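Local coordinates for antibiotic resistance protein (PDB 2VLI), which confers resistance to tunicamycin as a phosphotransferase, probably by phosphorylating the antibiotic at the expense of a nucleoside triphosphate, at the interface of chains A and B. Sequence-based numbering; all coordinates share one arbitrary frame. Chains: chain A/B, Antibiotic resistance protein.

The interface of chains A and B. Residues chain A 89, 137-138, 140-141; chain B 89, 141, 146.
A:Glu141 and B:Glu141 lay their carboxylates face over face across the two-fold axis of this P-loop phosphotransferase pair, where helices 132-142 of the two subunits approach the starts of helices 89-101. Each OE2 sits over the other's plane, A:Glu141 OE2 2.9 Å from B:Glu141 OE2, with the CD-OE2 bonds roughly antiparallel and the planes 38° apart. Two acceptor oxygens stacked so closely are probably unfavourable unless at least one acid is neutral; the geometry does not favour a proton bridging them, and no protons are seen. Each glutamate reaches the axis with CG anti to its backbone N (chi1 170°) and the chain extended beyond.

Within each subunit, the hydroxyl of Thr89 meets the inner oxygen nearly along its C-O axis, A:Thr89 OG1 standing 2.8 Å from A:Glu141 OE2. Its one hydrogen probably goes chiefly there; the contact to the partner's outer oxygen, B:Thr89 OG1 to A:Glu141 OE1 at 3.0 Å, is at most a weak second branch. Thr89 holds OG1 beside its backbone N, and its N-H binds a water that also touches the partner's OE1; the helix start here might help to stabilise negative charge.

The amide of B:Gln146 lies obliquely over A:Glu141, NE2 near CA and CB, OE1 near the backbone N, and CD 3.8 Å from A:Glu141 CA. Bent at chi2, B:Gln146 sends NE2 to B:Thr89 OG1 at 3.0 Å, tilted 27° out of the amide plane, using the hydroxyl as acceptor and steadying it. NE2 of B:Gln146 also makes a nearly straight bond to a water 3.1 Å away, which links the backbone carbonyls of A:Glu141 and B:Glu141. The crystal by itself does not establish a dimer in solution.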
loop_
_atom_site.group_PDB
_atom_site.type_symbol
_atom_site.label_atom_id
_atom_site.label_comp_id
_atom_site.label_asym_id
_atom_site.label_seq_id
_atom_site.Cartn_x
_atom_site.Cartn_y
_atom_site.Cartn_z
ATOM N N THR A 89 2.828 -1.297 2.677
ATOM C CA THR A 89 2.384 -0.808 3.942
ATOM C C THR A 89 2.638 -1.868 5.024
ATOM O O THR A 89 3.038 -1.569 6.129
ATOM C CB THR A 89 0.885 -0.465 3.876
ATOM O OG1 THR A 89 0.720 0.715 3.081
ATOM C CG2 THR A 89 0.326 -0.300 5.272
ATOM N N ASP A 137 1.071 5.129 -9.241
ATOM C CA ASP A 137 0.406 4.345 -8.178
ATOM C C ASP A 137 1.304 4.307 -6.951
ATOM O O ASP A 137 0.840 4.437 -5.865
ATOM C CB ASP A 137 0.183 2.880 -8.556
ATOM C CG ASP A 137 -0.915 2.661 -9.544
ATOM O OD1 ASP A 137 -1.824 3.525 -9.669
ATOM O OD2 ASP A 137 -0.890 1.550 -10.164
ATOM N N ARG A 138 2.610 4.061 -7.161
ATOM C CA ARG A 138 3.561 3.998 -6.087
ATOM C C ARG A 138 3.690 5.313 -5.339
ATOM O O ARG A 138 3.767 5.339 -4.108
ATOM C CB ARG A 138 4.966 3.593 -6.598
ATOM C CG ARG A 138 5.963 3.471 -5.501
ATOM C CD ARG A 138 6.214 2.006 -5.159
ATOM N NE ARG A 138 4.951 1.251 -5.064
ATOM C CZ ARG A 138 4.607 0.210 -5.827
ATOM N NH1 ARG A 138 3.414 -0.375 -5.650
ATOM N NH2 ARG A 138 5.442 -0.266 -6.766
ATOM N N ASN A 140 1.530 7.732 -5.234
ATOM C CA ASN A 140 0.236 7.934 -4.549
ATOM C C ASN A 140 0.206 7.134 -3.247
ATOM O O ASN A 140 -0.201 7.658 -2.207
ATOM C CB ASN A 140 -0.890 7.520 -5.481
ATOM C CG ASN A 140 -1.277 8.609 -6.469
ATOM O OD1 ASN A 140 -1.002 9.773 -6.248
ATOM N ND2 ASN A 140 -1.890 8.223 -7.568
ATOM N N GLU A 141 0.706 5.892 -3.274
ATOM C CA GLU A 141 0.786 5.071 -2.024
ATOM C C GLU A 141 1.685 5.685 -0.975
ATOM O O GLU A 141 1.314 5.747 0.200
ATOM C CB GLU A 141 1.199 3.620 -2.253
ATOM C CG GLU A 141 1.514 2.912 -0.880
ATOM C CD GLU A 141 1.429 1.405 -0.845
ATOM O OE1 GLU A 141 1.598 0.810 -1.911
ATOM O OE2 GLU A 141 1.240 0.846 0.326
ATOM N N THR B 89 -1.698 -2.234 -2.996
ATOM C CA THR B 89 -1.684 -1.381 -4.140
ATOM C C THR B 89 -1.336 -2.201 -5.391
ATOM O O THR B 89 -1.891 -2.013 -6.452
ATOM C CB THR B 89 -0.655 -0.253 -3.941
ATOM O OG1 THR B 89 -1.159 0.658 -2.957
ATOM C CG2 THR B 89 -0.367 0.428 -5.260
ATOM N N GLU B 141 -3.802 3.780 4.146
ATOM C CA GLU B 141 -3.459 3.279 2.777
ATOM C C GLU B 141 -4.601 3.423 1.796
ATOM O O GLU B 141 -4.395 3.877 0.668
ATOM C CB GLU B 141 -2.947 1.842 2.746
ATOM C CG GLU B 141 -2.867 1.317 1.261
ATOM C CD GLU B 141 -1.931 0.165 0.986
ATOM O OE1 GLU B 141 -1.671 -0.583 1.931
ATOM O OE2 GLU B 141 -1.516 0.016 -0.248
ATOM N N GLN B 146 -4.274 6.046 -5.477
ATOM C CA GLN B 146 -4.271 4.799 -6.281
ATOM C C GLN B 146 -5.609 4.003 -6.069
ATOM O O GLN B 146 -6.010 3.147 -6.857
ATOM C CB GLN B 146 -3.084 3.922 -5.884
ATOM C CG GLN B 146 -3.109 3.176 -4.503
ATOM C CD GLN B 146 -2.674 4.022 -3.332
ATOM O OE1 GLN B 146 -2.678 5.245 -3.418
ATOM N NE2 GLN B 146 -2.286 3.369 -2.211
HETATM O O HOH W 1 -1.394 4.727 0.471
HETATM O O HOH W 2 0.653 -2.584 0.998
HETATM O O HOH W 3 0.905 -2.284 -1.437
#